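Local atomic coordinates of metallo-beta-lactamase family protein (Staphylococcus aureus, PDB entry 3R2U), a protein that binds iron through a metallo-beta-lactamase fold and is probably a metal-dependent hydrolase, with a rhodanese-like domain in the same chain. Residues S149-D154 against Q160-L165. Numbering follows the deposited sequence.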
loop_
_atom_site.group_PDB
_atom_site.type_symbol
_atom_site.label_atom_id
_atom_site.label_comp_id
_atom_site.label_asym_id
_atom_site.label_seq_id
_atom_site.Cartn_x
_atom_site.Cartn_y
_atom_site.Cartn_z
ATOM N N SER A 149 12.255 -28.707 21.497
ATOM C CA SER A 149 11.234 -27.772 21.914
ATOM C C SER A 149 11.829 -26.821 22.948
ATOM O O SER A 149 12.769 -27.201 23.662
ATOM C CB SER A 149 10.048 -28.526 22.511
ATOM O OG SER A 149 9.376 -29.272 21.505
ATOM N N PHE A 150 11.294 -25.596 23.039
ATOM C CA PHE A 150 11.829 -24.615 23.975
ATOM C C PHE A 150 10.832 -24.238 25.092
ATOM O O PHE A 150 9.729 -23.736 24.822
ATOM C CB PHE A 150 12.279 -23.367 23.201
ATOM C CG PHE A 150 13.243 -23.662 22.073
ATOM C CD1 PHE A 150 14.587 -23.789 22.309
ATOM C CD2 PHE A 150 12.797 -23.774 20.769
ATOM C CE1 PHE A 150 15.480 -24.026 21.249
ATOM C CE2 PHE A 150 13.688 -24.030 19.720
ATOM C CZ PHE A 150 15.016 -24.153 19.976
ATOM N N LEU A 151 11.219 -24.498 26.336
ATOM C CA LEU A 151 10.369 -24.215 27.501
ATOM C C LEU A 151 10.744 -22.860 28.068
ATOM O O LEU A 151 11.857 -22.661 28.590
ATOM C CB LEU A 151 10.524 -25.297 28.557
ATOM C CG LEU A 151 9.610 -25.210 29.789
ATOM C CD1 LEU A 151 8.159 -25.493 29.370
ATOM C CD2 LEU A 151 10.082 -26.192 30.873
ATOM N N LEU A 152 9.803 -21.929 27.979
ATOM C CA LEU A 152 10.022 -20.558 28.409
ATOM C C LEU A 152 9.553 -20.275 29.835
ATOM O O LEU A 152 8.445 -20.658 30.230
ATOM C CB LEU A 152 9.328 -19.596 27.430
ATOM C CG LEU A 152 9.491 -18.077 27.654
ATOM C CD1 LEU A 152 9.259 -17.296 26.341
ATOM C CD2 LEU A 152 8.586 -17.533 28.781
ATOM N N THR A 153 10.429 -19.609 30.593
ATOM C CA THR A 153 10.121 -19.119 31.926
ATOM C C THR A 153 10.466 -17.618 31.931
ATOM O O THR A 153 11.594 -17.224 31.564
ATOM C CB THR A 153 10.880 -19.900 32.996
ATOM O OG1 THR A 153 10.543 -21.289 32.876
ATOM C CG2 THR A 153 10.518 -19.403 34.417
ATOM N N ASP A 154 9.495 -16.797 32.337
ATOM C CA ASP A 154 9.615 -15.325 32.373
ATOM C C ASP A 154 10.308 -14.871 33.662
ATOM O O ASP A 154 9.706 -14.226 34.542
ATOM C CB ASP A 154 8.207 -14.722 32.246
ATOM C CG ASP A 154 8.190 -13.184 32.123
ATOM O OD1 ASP A 154 9.257 -12.536 32.003
ATOM O OD2 ASP A 154 7.060 -12.631 32.139
ATOM N N GLN A 160 8.455 -18.256 38.713
ATOM C CA GLN A 160 9.136 -19.468 39.198
ATOM C C GLN A 160 8.642 -20.721 38.490
ATOM O O GLN A 160 9.043 -21.832 38.838
ATOM C CB GLN A 160 8.814 -19.670 40.674
ATOM C CG GLN A 160 9.029 -18.465 41.529
ATOM C CD GLN A 160 10.480 -18.206 41.773
ATOM O OE1 GLN A 160 11.092 -17.402 41.087
ATOM N NE2 GLN A 160 11.055 -18.923 42.718
ATOM N N VAL A 161 7.729 -20.546 37.550
ATOM C CA VAL A 161 7.110 -21.651 36.839
ATOM C C VAL A 161 7.134 -21.315 35.362
ATOM O O VAL A 161 7.138 -20.137 35.006
ATOM C CB VAL A 161 5.636 -21.855 37.280
ATOM C CG1 VAL A 161 5.540 -22.332 38.755
ATOM C CG2 VAL A 161 4.823 -20.575 37.077
ATOM N N PRO A 162 7.164 -22.342 34.496
ATOM C CA PRO A 162 7.190 -22.101 33.065
ATOM C C PRO A 162 5.865 -21.565 32.559
ATOM O O PRO A 162 4.812 -21.799 33.166
ATOM C CB PRO A 162 7.489 -23.482 32.488
ATOM C CG PRO A 162 6.942 -24.432 33.503
ATOM C CD PRO A 162 7.207 -23.786 34.807
ATOM N N MET A 163 5.922 -20.839 31.454
ATOM C CA MET A 163 4.756 -20.238 30.856
ATOM C C MET A 163 4.272 -21.010 29.643
ATOM O O MET A 163 3.083 -21.145 29.432
ATOM C CB MET A 163 5.078 -18.804 30.421
ATOM C CG MET A 163 3.874 -18.019 29.817
ATOM S SD MET A 163 4.385 -16.553 28.894
ATOM C CE MET A 163 5.226 -15.615 30.158
ATOM N N GLY A 164 5.194 -21.497 28.817
ATOM C CA GLY A 164 4.795 -22.166 27.600
ATOM C C GLY A 164 5.926 -22.908 26.924
ATOM O O GLY A 164 7.087 -22.759 27.293
ATOM N N LEU A 165 5.564 -23.708 25.930
ATOM C CA LEU A 165 6.503 -24.507 25.196
ATOM C C LEU A 165 6.402 -24.218 23.708
ATOM O O LEU A 165 5.317 -24.336 23.127
ATOM C CB LEU A 165 6.188 -25.973 25.410
ATOM C CG LEU A 165 7.100 -27.038 24.763
ATOM C CD1 LEU A 165 8.442 -27.101 25.468
ATOM C CD2 LEU A 165 6.411 -28.420 24.788
HETATM O O HOH W 1 7.163 -18.076 33.209
#
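Leu152 faces two residues, Met163 and Gly164, across the hairpin of strands 148-153 and 164-168, a worked example of the classic beta bulge. Its N donates to Gly164 O (2.9 Å), as in a regular antiparallel hydrogen-bonded pair. The return bond, however, comes from one residue earlier: Met163 N reaches Leu152 O at 2.8 Å, almost straight. Met163, with phi/psi of -103°/-40°, supplies the extra residue.

The bulge puts the Met163 side chain beside that of Leu152, both pointing the same way, with Met163 CB 4.1 Å from Leu152 CD2. A bend at chi3 (-60°) then swings Met163 CE to within 3.7 Å of Asp154 CB. This is the tightly packed side: Met25 touches all three side chains, Leu135 backs Leu152, and Ile232 of the second subunit packs on Met163.

Looser packing marks the other face toward the turn, where Leu151, Thr153 and Pro162 are partly exposed. Leu151 CD1 slants against Pro162 CB at 3.8 Å, while Thr153 OG1 lies 3.5 Å from Pro162 CA. Farther along the hairpin a water replaces the direct ladder, accepting from Asp154 N (2.8 Å) and donating to Val161 O (2.7 Å).

The chemistry implies that the kink at Met163 takes up the extra residue while both backbone bonds of Leu152 are kept, and that water completes the pairing beyond, where the chains part.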